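Local structure of L-ornithine N(5)-monooxygenase (Pseudomonas aeruginosa, 3S5W) at residues L151-M156 with E163-I168; Q254-L259 with R330-C335; H301-S306 with H422-T427. The protein catalyses the FAD- and NADPH-dependent N5-hydroxylation of L-ornithine, the first step in making the hydroxamate groups of the siderophore pyoverdin. All blocks are in the same frame, centred on the assembly; numbering follows the deposited sequence.

Contact 1: L151-M156 with E163-I168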
loop_
_atom_site.group_PDB
_atom_site.type_symbol
_atom_site.label_atom_id
_atom_site.label_comp_id
_atom_site.label_asym_id
_atom_site.label_seq_id
_atom_site.Cartn_x
_atom_site.Cartn_y
_atom_site.Cartn_z
ATOM N N LEU A 151 -4.552 -11.433 -15.021
ATOM C CA LEU A 151 -6.018 -11.410 -14.991
ATOM C C LEU A 151 -6.629 -12.534 -14.143
ATOM O O LEU A 151 -7.630 -12.332 -13.467
ATOM C CB LEU A 151 -6.591 -11.440 -16.421
ATOM C CG LEU A 151 -6.076 -10.413 -17.445
ATOM C CD1 LEU A 151 -6.562 -10.745 -18.864
ATOM C CD2 LEU A 151 -6.493 -8.996 -17.086
ATOM N N ARG A 152 -6.042 -13.722 -14.200
ATOM C CA ARG A 152 -6.566 -14.887 -13.466
ATOM C C ARG A 152 -5.551 -16.017 -13.412
ATOM O O ARG A 152 -4.639 -16.090 -14.229
ATOM C CB ARG A 152 -7.885 -15.410 -14.082
ATOM C CG ARG A 152 -7.733 -15.996 -15.470
ATOM C CD ARG A 152 -9.094 -16.444 -16.090
ATOM N NE ARG A 152 -8.910 -16.706 -17.522
ATOM C CZ ARG A 152 -8.964 -15.775 -18.466
ATOM N NH1 ARG A 152 -9.232 -14.518 -18.153
ATOM N NH2 ARG A 152 -8.759 -16.106 -19.728
ATOM N N ILE A 153 -5.744 -16.910 -12.453
ATOM C CA ILE A 153 -4.889 -18.061 -12.272
ATOM C C ILE A 153 -5.792 -19.266 -12.393
ATOM O O ILE A 153 -6.826 -19.312 -11.730
ATOM C CB ILE A 153 -4.239 -18.073 -10.870
ATOM C CG1 ILE A 153 -3.605 -16.707 -10.558
ATOM C CG2 ILE A 153 -3.219 -19.220 -10.748
ATOM C CD1 ILE A 153 -2.482 -16.305 -11.499
ATOM N N GLU A 154 -5.398 -20.213 -13.245
ATOM C CA GLU A 154 -6.158 -21.447 -13.481
ATOM C C GLU A 154 -5.353 -22.704 -13.118
ATOM O O GLU A 154 -4.136 -22.743 -13.299
ATOM C CB GLU A 154 -6.582 -21.543 -14.942
ATOM C CG GLU A 154 -7.672 -20.564 -15.349
ATOM C CD GLU A 154 -7.790 -20.450 -16.861
ATOM O OE1 GLU A 154 -7.110 -21.225 -17.577
ATOM O OE2 GLU A 154 -8.553 -19.577 -17.332
ATOM N N PRO A 155 -6.047 -23.738 -12.606
ATOM C CA PRO A 155 -5.401 -25.012 -12.282
ATOM C C PRO A 155 -5.032 -25.828 -13.521
ATOM O O PRO A 155 -5.841 -25.948 -14.428
ATOM C CB PRO A 155 -6.479 -25.748 -11.486
ATOM C CG PRO A 155 -7.766 -25.147 -11.925
ATOM C CD PRO A 155 -7.463 -23.710 -12.189
ATOM N N MET A 156 -3.817 -26.360 -13.569
ATOM C CA MET A 156 -3.457 -27.340 -14.588
ATOM C C MET A 156 -3.596 -28.762 -14.036
ATOM O O MET A 156 -2.731 -29.237 -13.282
ATOM C CB MET A 156 -2.057 -27.093 -15.130
ATOM C CG MET A 156 -2.039 -26.649 -16.580
ATOM S SD MET A 156 -0.379 -26.568 -17.308
ATOM C CE MET A 156 0.227 -28.257 -17.114
ATOM N N GLU A 163 -1.082 -29.954 -10.731
ATOM C CA GLU A 163 0.375 -30.089 -10.772
ATOM C C GLU A 163 1.077 -28.789 -11.135
ATOM O O GLU A 163 2.283 -28.667 -10.980
ATOM C CB GLU A 163 0.806 -31.165 -11.785
ATOM C CG GLU A 163 0.213 -32.569 -11.570
ATOM C CD GLU A 163 0.714 -33.277 -10.312
ATOM O OE1 GLU A 163 1.634 -32.766 -9.633
ATOM O OE2 GLU A 163 0.169 -34.359 -10.004
ATOM N N ALA A 164 0.324 -27.840 -11.676
ATOM C CA ALA A 164 0.879 -26.556 -12.083
ATOM C C ALA A 164 -0.247 -25.535 -12.212
ATOM O O ALA A 164 -1.431 -25.882 -12.143
ATOM C CB ALA A 164 1.684 -26.688 -13.388
ATOM N N LEU A 165 0.122 -24.271 -12.365
ATOM C CA LEU A 165 -0.857 -23.219 -12.469
ATOM C C LEU A 165 -0.644 -22.491 -13.764
ATOM O O LEU A 165 0.486 -22.316 -14.197
ATOM C CB LEU A 165 -0.751 -22.248 -11.266
ATOM C CG LEU A 165 -1.107 -22.795 -9.880
ATOM C CD1 LEU A 165 -0.604 -21.827 -8.812
ATOM C CD2 LEU A 165 -2.619 -23.058 -9.727
ATOM N N ARG A 166 -1.747 -22.093 -14.381
ATOM C CA ARG A 166 -1.709 -21.288 -15.588
ATOM C C ARG A 166 -1.913 -19.844 -15.160
ATOM O O ARG A 166 -2.922 -19.532 -14.522
ATOM C CB ARG A 166 -2.845 -21.687 -16.551
ATOM C CG ARG A 166 -2.651 -23.021 -17.247
ATOM C CD ARG A 166 -4.010 -23.607 -17.774
ATOM N NE ARG A 166 -4.780 -22.632 -18.555
ATOM C CZ ARG A 166 -4.578 -22.361 -19.843
ATOM N NH1 ARG A 166 -3.638 -23.005 -20.516
ATOM N NH2 ARG A 166 -5.320 -21.448 -20.465
ATOM N N VAL A 167 -0.958 -18.980 -15.495
ATOM C CA VAL A 167 -1.071 -17.566 -15.172
ATOM C C VAL A 167 -1.404 -16.818 -16.453
ATOM O O VAL A 167 -0.619 -16.836 -17.402
ATOM C CB VAL A 167 0.252 -17.020 -14.521
ATOM C CG1 VAL A 167 0.119 -15.522 -14.177
ATOM C CG2 VAL A 167 0.661 -17.859 -13.294
ATOM N N ILE A 168 -2.561 -16.166 -16.474
ATOM C CA ILE A 168 -3.036 -15.454 -17.644
ATOM C C ILE A 168 -2.831 -13.950 -17.443
ATOM O O ILE A 168 -3.374 -13.369 -16.513
ATOM C CB ILE A 168 -4.570 -15.725 -17.921
ATOM C CG1 ILE A 168 -4.851 -17.182 -18.333
ATOM C CG2 ILE A 168 -5.052 -14.837 -19.062
ATOM C CD1 ILE A 168 -4.679 -18.221 -17.293
#
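E154 and R166 face each other with the same first torsion: in each, CG lies beside the backbone N and anti to the carbonyl carbon (chi1 -71° and -73°). E154 then runs out extended, while R166 bends at chi3, and its NE comes to OE1 of E154 at 2.9 Å. The carboxylate and guanidinium are nearly coplanar, and OE1 is met nearly along its C-O axis. A second bond, from NH2 of R166 to the same oxygen, is weak. OE2 of E154 takes NE of R152 at 2.9 Å, so one carboxylate joins two arginines and probably offsets their like charges. I168 fills the same face: its CG2 lies over the R152 guanidinium, and its CD1 is 3.9 Å from CD of E154. On the other face, CD1 of I153 touches CG1 of V167 at 3.8 Å, and CG2 of I153 meets CB of L165. The backbones form an antiparallel ladder, with E154 and R166 as a hydrogen-bonded pair: R166 N to E154 O is 2.7 Å. L151 and R152 both stand opposite I168, a classic beta bulge, where L151 N binds I168 O at 2.7 Å. This is the hairpin of strands 148-158 and 161-171. Strand 176-181 continues the sheet beyond 161-171, through L165 with T181 and V167 with R179. L184 of strand 183-186 and L387 of a loop cover I153 and L165.

Contact 2: Q254-L259 with R330-C335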
loop_
_atom_site.group_PDB
_atom_site.type_symbol
_atom_site.label_atom_id
_atom_site.label_comp_id
_atom_site.label_asym_id
_atom_site.label_seq_id
_atom_site.Cartn_x
_atom_site.Cartn_y
_atom_site.Cartn_z
ATOM N N GLN A 254 -9.533 26.587 -2.489
ATOM C CA GLN A 254 -10.096 26.554 -1.135
ATOM C C GLN A 254 -10.424 25.108 -0.781
ATOM O O GLN A 254 -11.286 24.476 -1.438
ATOM C CB GLN A 254 -11.387 27.370 -1.085
ATOM C CG GLN A 254 -11.207 28.874 -1.270
ATOM C CD GLN A 254 -12.541 29.565 -1.056
ATOM O OE1 GLN A 254 -13.300 29.715 -1.994
ATOM N NE2 GLN A 254 -12.864 29.898 0.202
ATOM N N ALA A 255 -9.703 24.556 0.201
ATOM C CA ALA A 255 -9.845 23.147 0.573
ATOM C C ALA A 255 -10.664 22.967 1.869
ATOM O O ALA A 255 -10.485 23.726 2.841
ATOM C CB ALA A 255 -8.448 22.472 0.719
ATOM N N ASP A 256 -11.566 21.980 1.863
ATOM C CA ASP A 256 -12.331 21.581 3.055
ATOM C C ASP A 256 -11.927 20.161 3.418
ATOM O O ASP A 256 -12.104 19.244 2.609
ATOM C CB ASP A 256 -13.847 21.582 2.792
ATOM C CG ASP A 256 -14.439 22.973 2.593
ATOM O OD1 ASP A 256 -13.686 23.967 2.412
ATOM O OD2 ASP A 256 -15.697 23.065 2.628
ATOM N N MET A 257 -11.402 19.952 4.618
ATOM C CA MET A 257 -11.174 18.593 5.085
ATOM C C MET A 257 -12.470 18.163 5.721
ATOM O O MET A 257 -12.943 18.773 6.702
ATOM C CB MET A 257 -10.066 18.489 6.121
ATOM C CG MET A 257 -8.739 18.948 5.628
ATOM S SD MET A 257 -7.384 18.559 6.782
ATOM C CE MET A 257 -7.284 16.776 6.649
ATOM N N ILE A 258 -13.042 17.105 5.169
ATOM C CA ILE A 258 -14.325 16.613 5.650
ATOM C C ILE A 258 -14.098 15.252 6.280
ATOM O O ILE A 258 -13.884 14.265 5.581
ATOM C CB ILE A 258 -15.400 16.567 4.519
ATOM C CG1 ILE A 258 -15.557 17.962 3.879
ATOM C CG2 ILE A 258 -16.747 15.983 5.065
ATOM C CD1 ILE A 258 -16.472 18.013 2.649
ATOM N N LEU A 259 -14.164 15.195 7.612
ATOM C CA LEU A 259 -13.894 13.949 8.302
ATOM C C LEU A 259 -15.014 13.691 9.308
ATOM O O LEU A 259 -15.526 14.633 9.947
ATOM C CB LEU A 259 -12.509 13.948 8.991
ATOM C CG LEU A 259 -12.221 14.985 10.099
ATOM C CD1 LEU A 259 -11.139 14.471 11.035
ATOM C CD2 LEU A 259 -11.804 16.343 9.506
ATOM N N ARG A 330 -9.939 30.836 3.841
ATOM C CA ARG A 330 -9.644 30.092 2.620
ATOM C C ARG A 330 -10.127 28.637 2.753
ATOM O O ARG A 330 -10.958 28.174 1.961
ATOM C CB ARG A 330 -8.130 30.158 2.365
ATOM C CG ARG A 330 -7.685 29.445 1.130
ATOM C CD ARG A 330 -6.203 29.599 0.819
ATOM N NE ARG A 330 -5.855 28.565 -0.167
ATOM C CZ ARG A 330 -4.653 28.034 -0.338
ATOM N NH1 ARG A 330 -3.626 28.463 0.383
ATOM N NH2 ARG A 330 -4.485 27.075 -1.248
ATOM N N HIS A 331 -9.648 27.953 3.793
ATOM C CA HIS A 331 -9.943 26.542 4.028
ATOM C C HIS A 331 -10.921 26.347 5.159
ATOM O O HIS A 331 -11.083 27.243 5.973
ATOM C CB HIS A 331 -8.647 25.820 4.398
ATOM C CG HIS A 331 -7.611 25.913 3.334
ATOM N ND1 HIS A 331 -6.320 26.345 3.566
ATOM C CD2 HIS A 331 -7.691 25.655 2.014
ATOM C CE1 HIS A 331 -5.643 26.328 2.430
ATOM N NE2 HIS A 331 -6.454 25.914 1.475
ATOM N N ALA A 332 -11.533 25.167 5.206
ATOM C CA ALA A 332 -12.450 24.782 6.278
ATOM C C ALA A 332 -12.095 23.393 6.822
ATOM O O ALA A 332 -11.775 22.450 6.069
ATOM C CB ALA A 332 -13.908 24.837 5.792
ATOM N N PHE A 333 -12.133 23.283 8.144
ATOM C CA PHE A 333 -11.893 22.028 8.829
ATOM C C PHE A 333 -13.263 21.500 9.295
ATOM O O PHE A 333 -13.762 21.886 10.354
ATOM C CB PHE A 333 -10.957 22.237 10.028
ATOM C CG PHE A 333 -10.520 20.962 10.673
ATOM C CD1 PHE A 333 -9.606 20.124 10.031
ATOM C CD2 PHE A 333 -11.007 20.607 11.928
ATOM C CE1 PHE A 333 -9.206 18.913 10.623
ATOM C CE2 PHE A 333 -10.615 19.410 12.539
ATOM C CZ PHE A 333 -9.728 18.538 11.851
ATOM N N ARG A 334 -13.882 20.649 8.492
ATOM C CA ARG A 334 -15.235 20.137 8.791
ATOM C C ARG A 334 -15.174 18.793 9.478
ATOM O O ARG A 334 -15.382 17.765 8.854
ATOM C CB ARG A 334 -16.094 20.113 7.527
ATOM C CG ARG A 334 -16.116 21.502 6.840
ATOM C CD ARG A 334 -16.780 21.406 5.485
ATOM N NE ARG A 334 -18.058 22.072 5.483
ATOM C CZ ARG A 334 -18.246 23.314 5.070
ATOM N NH1 ARG A 334 -17.230 24.029 4.619
ATOM N NH2 ARG A 334 -19.453 23.836 5.104
ATOM N N CYS A 335 -14.873 18.815 10.781
ATOM C CA CYS A 335 -14.817 17.597 11.569
ATOM C C CYS A 335 -16.249 17.202 11.957
ATOM O O CYS A 335 -17.161 17.990 11.770
ATOM C CB CYS A 335 -13.906 17.736 12.792
ATOM S SG CYS A 335 -14.135 19.290 13.714
HETATM O O HOH W 1 -13.260 26.629 2.599
#
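R334 has the most surface buried here, and its main partner across the contact is D256. NH1 of R334 forms a salt bridge with OD2 of D256 at 2.7 Å. The two planar groups are 13° apart, and the chain of R334 bends at chi3 (110°) to bring NH1 over. CD of R334 packs beside CG1 of I258 at 4.0 Å. OD2 of D256 is also held by the hydroxyl of Y366. OD1 accepts from a water that donates as well to R330 O. Strands 253-258 and 332-334 run parallel, and 332-334 is an outermost strand of the five-stranded parallel sheet of the Rossmann-type NADP(+)-binding domain. Backbone bonds alternate between them, such as R334 N to M257 O at 2.8 Å. L259 continues the pairing just past its strand, its N bound to R334 O at 3.1 Å. Its CG sits between the backbone N and the carbonyl carbon (chi1 62°), and CD2 reaches the F333 ring as an off-centre CH-pi contact, 4.2 Å from the centroid. M257 SD meets the same ring at its edge, a Met-aromatic contact. At the other end R330 O takes NE2 of Q254 at 3.1 Å, while the R330 guanidinium binds V253 O and N247 O.

Contact 3: H301-S306 with H422-T427. With NAP (NADP nicotinamide-adenine-dinucleotide phosphate), chain F; ONH (N~5~-hydroxy-L-ornithine), chain E.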
loop_
_atom_site.group_PDB
_atom_site.type_symbol
_atom_site.label_atom_id
_atom_site.label_comp_id
_atom_site.label_asym_id
_atom_site.label_seq_id
_atom_site.Cartn_x
_atom_site.Cartn_y
_atom_site.Cartn_z
ATOM N N HIS A 301 -4.520 0.024 16.837
ATOM C CA HIS A 301 -5.050 0.554 15.580
ATOM C C HIS A 301 -4.413 1.911 15.236
ATOM O O HIS A 301 -4.110 2.173 14.064
ATOM C CB HIS A 301 -6.578 0.704 15.672
ATOM C CG HIS A 301 -7.269 0.834 14.346
ATOM N ND1 HIS A 301 -7.979 1.963 13.977
ATOM C CD2 HIS A 301 -7.408 -0.044 13.325
ATOM C CE1 HIS A 301 -8.506 1.783 12.778
ATOM N NE2 HIS A 301 -8.169 0.576 12.360
ATOM N N ASN A 302 -4.171 2.740 16.265
ATOM C CA ASN A 302 -3.655 4.091 16.073
ATOM C C ASN A 302 -2.141 4.205 15.804
ATOM O O ASN A 302 -1.592 5.307 15.755
ATOM C CB ASN A 302 -4.082 5.007 17.248
ATOM C CG ASN A 302 -3.233 4.821 18.466
ATOM O OD1 ASN A 302 -2.714 3.726 18.719
ATOM N ND2 ASN A 302 -3.056 5.909 19.246
ATOM N N THR A 303 -1.471 3.077 15.665
ATOM C CA THR A 303 -0.070 3.068 15.172
ATOM C C THR A 303 -0.069 3.151 13.644
ATOM O O THR A 303 0.947 3.435 13.029
ATOM C CB THR A 303 0.634 1.762 15.534
ATOM O OG1 THR A 303 -0.093 0.671 14.950
ATOM C CG2 THR A 303 0.697 1.593 17.054
ATOM N N ASN A 304 -1.228 2.919 13.027
ATOM C CA ASN A 304 -1.247 2.823 11.568
ATOM C C ASN A 304 -2.458 3.356 10.814
ATOM O O ASN A 304 -2.331 3.689 9.644
ATOM C CB ASN A 304 -0.986 1.374 11.131
ATOM C CG ASN A 304 -0.618 1.270 9.631
ATOM O OD1 ASN A 304 0.375 1.855 9.194
ATOM N ND2 ASN A 304 -1.447 0.561 8.840
ATOM N N TYR A 305 -3.632 3.396 11.435
ATOM C CA TYR A 305 -4.852 3.743 10.710
ATOM C C TYR A 305 -5.523 4.963 11.314
ATOM O O TYR A 305 -5.551 5.093 12.561
ATOM C CB TYR A 305 -5.845 2.563 10.758
ATOM C CG TYR A 305 -5.347 1.334 10.043
ATOM C CD1 TYR A 305 -5.336 1.294 8.641
ATOM C CD2 TYR A 305 -4.919 0.198 10.755
ATOM C CE1 TYR A 305 -4.891 0.182 7.959
ATOM C CE2 TYR A 305 -4.460 -0.947 10.079
ATOM C CZ TYR A 305 -4.456 -0.940 8.670
ATOM O OH TYR A 305 -4.017 -2.030 7.950
ATOM N N SER A 306 -6.053 5.833 10.434
ATOM C CA SER A 306 -6.776 7.067 10.801
ATOM C C SER A 306 -5.927 7.998 11.676
ATOM O O SER A 306 -6.443 8.653 12.614
ATOM C CB SER A 306 -8.095 6.746 11.533
ATOM O OG SER A 306 -8.919 5.900 10.744
ATOM N N HIS A 422 -1.161 -12.016 11.308
ATOM C CA HIS A 422 0.290 -11.764 11.378
ATOM C C HIS A 422 0.637 -10.360 11.889
ATOM O O HIS A 422 1.801 -10.070 12.114
ATOM C CB HIS A 422 0.929 -11.922 9.980
ATOM C CG HIS A 422 0.954 -13.332 9.487
ATOM N ND1 HIS A 422 2.119 -14.066 9.392
ATOM C CD2 HIS A 422 -0.045 -14.146 9.079
ATOM C CE1 HIS A 422 1.836 -15.265 8.904
ATOM N NE2 HIS A 422 0.529 -15.343 8.722
ATOM N N GLY A 423 -0.348 -9.490 12.030
ATOM C CA GLY A 423 -0.136 -8.254 12.752
ATOM C C GLY A 423 -0.066 -7.019 11.876
ATOM O O GLY A 423 -0.139 -7.103 10.646
ATOM N N LEU A 424 0.103 -5.868 12.531
ATOM C CA LEU A 424 0.082 -4.568 11.851
ATOM C C LEU A 424 1.247 -4.326 10.880
ATOM O O LEU A 424 1.163 -3.427 10.028
ATOM C CB LEU A 424 -0.054 -3.420 12.887
ATOM C CG LEU A 424 -1.461 -3.364 13.501
ATOM C CD1 LEU A 424 -1.452 -2.605 14.818
ATOM C CD2 LEU A 424 -2.453 -2.719 12.587
ATOM N N SER A 425 2.316 -5.121 10.967
ATOM C CA SER A 425 3.393 -4.994 10.003
ATOM C C SER A 425 2.965 -5.505 8.611
ATOM O O SER A 425 3.662 -5.283 7.615
ATOM C CB SER A 425 4.615 -5.802 10.452
ATOM O OG SER A 425 5.222 -5.182 11.551
ATOM N N ASP A 426 1.837 -6.216 8.561
ATOM C CA ASP A 426 1.553 -7.037 7.359
ATOM C C ASP A 426 1.471 -6.232 6.067
ATOM O O ASP A 426 2.017 -6.646 5.053
ATOM C CB ASP A 426 0.306 -7.898 7.554
ATOM C CG ASP A 426 0.209 -9.026 6.500
ATOM O OD1 ASP A 426 0.942 -10.021 6.636
ATOM O OD2 ASP A 426 -0.568 -8.872 5.540
ATOM N N THR A 427 0.780 -5.094 6.091
ATOM C CA THR A 427 0.620 -4.255 4.891
ATOM C C THR A 427 1.722 -3.204 4.694
ATOM O O THR A 427 1.598 -2.351 3.810
ATOM C CB THR A 427 -0.716 -3.490 4.925
ATOM O OG1 THR A 427 -0.686 -2.516 5.979
ATOM C CG2 THR A 427 -1.891 -4.477 5.115
HETATM P PA NAP F . -6.463 5.263 6.651
HETATM O O1A NAP F . -5.555 5.443 7.790
HETATM O O2A NAP F . -7.152 3.987 6.624
HETATM O O5B NAP F . -7.392 6.548 6.610
HETATM C C5B NAP F . -8.632 6.399 6.027
HETATM C C4B NAP F . -9.343 7.698 6.346
HETATM O O4B NAP F . -10.495 7.647 5.554
HETATM C C3B NAP F . -9.771 7.748 7.819
HETATM O O3B NAP F . -9.786 9.126 8.166
HETATM C C2B NAP F . -11.205 7.200 7.707
HETATM O O2B NAP F . -12.044 7.752 8.679
HETATM C C1B NAP F . -11.660 7.744 6.331
HETATM N N9A NAP F . -12.758 6.914 5.809
HETATM C C8A NAP F . -12.703 5.577 5.474
HETATM N N7A NAP F . -13.921 5.174 5.050
HETATM C C5A NAP F . -14.752 6.226 5.137
HETATM C C6A NAP F . -16.112 6.371 4.860
HETATM N N6A NAP F . -16.827 5.334 4.440
HETATM N N1A NAP F . -16.693 7.589 5.057
HETATM C C2A NAP F . -15.990 8.674 5.504
HETATM N N3A NAP F . -14.636 8.538 5.784
HETATM C C4A NAP F . -14.042 7.329 5.618
HETATM O O3 NAP F . -5.708 5.530 5.249
HETATM P PN NAP F . -4.515 6.545 4.777
HETATM O O1N NAP F . -4.419 6.366 3.289
HETATM O O2N NAP F . -4.689 7.939 5.300
HETATM O O5D NAP F . -3.310 5.763 5.503
HETATM C C5D NAP F . -2.235 6.255 6.274
HETATM C C4D NAP F . -1.157 5.244 5.898
HETATM O O4D NAP F . 0.163 5.717 5.883
HETATM C C3D NAP F . -1.038 3.980 6.734
HETATM O O3D NAP F . -2.216 3.211 6.702
HETATM C C2D NAP F . 0.194 3.356 6.057
HETATM O O2D NAP F . -0.052 2.452 4.987
HETATM C C1D NAP F . 0.937 4.582 5.512
HETATM P P2B NAP F . -12.506 6.968 10.020
HETATM O O1X NAP F . -13.721 7.789 10.435
HETATM O O2X NAP F . -11.300 7.090 10.932
HETATM O O3X NAP F . -12.789 5.528 9.674
HETATM C C ONH E . 7.319 0.801 12.092
HETATM N N ONH E . 5.890 2.559 13.060
HETATM O O ONH E . 8.254 1.397 12.705
HETATM C CA ONH E . 5.972 1.465 12.063
HETATM C CB ONH E . 5.660 1.935 10.637
HETATM C CD ONH E . 3.949 2.973 9.201
HETATM N NE ONH E . 2.611 3.506 9.247
HETATM C CG ONH E . 4.253 2.509 10.608
HETATM O OZ ONH E . 2.243 4.373 8.243
HETATM O OXT ONH E . 7.440 -0.314 11.509
#
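Y305 and L424 make the apolar touch between the two loops: CD2 of L424 meets CE2 of Y305 at 3.7 Å, at the ring edge. L424 forks at CG, and its two methyls go to different neighbours. CD1 of L424 lies 3.5 Å from OG1 of T303, a van der Waals touch; that hydroxyl is hydrogen-bonded to Y300 O. The Y305 hydroxyl bonds to Q419 NE2 and is merely near OG1 of T427. One face of the Y305 ring carries ND2 of N304, off toward the rim.

N304 bonds to both ligands. Its CG stands anti to the backbone N (chi1 -165°), and with chi2 at 60° the amide turns OD1 onto NE of the hydroxyornithine, 2.8 Å away. NE is the nitrogen that carries the hydroxyl group. The backbone O of N304 takes a bond from O3D of the NADP ribose at 3.0 Å. S306 grips the same cofactor twice. N of S306 gives a nearly straight bond (171°) to O1A of the NADP diphosphate at 2.7 Å. OG of S306 binds O2X of the NADP 2'-phosphate, also at 2.7 Å.

Within the loop, H301 O accepts from the N of both N304 and Y305, which ties the loop back on itself. L424 lies within a type I turn from G423 to D426, and T427 O bonds to the FAD ribityl O2'. This contact thus borders the active site between the bound hydroxyornithine, NADP and the flavin cofactor. Segment 301-306 lies between helices 290-299 and 310-326. Segment 422-427 leads from helix 419-422 toward helix 432-447.

Overall arrangement
Contacts 1 and 2 lie on opposite sides of the chain's centre, with centres about 48 Å apart. Both are partly buried strand pairs, but contact 1 is an antiparallel hairpin of neighbouring strands, whereas contact 2 joins parallel strands distant in sequence. Each adds a salt bridge to its backbone ladder. Contact 3 is buried and nearer the middle. It pairs loops, with van der Waals touches across it, and several of its hydrogen bonds go to the bound ligands. Contacts 2 and 3 are linked by helix 310-326, which follows segment 301-306 and packs on R330 and H331. Their nearest atoms are still about 8 Å apart.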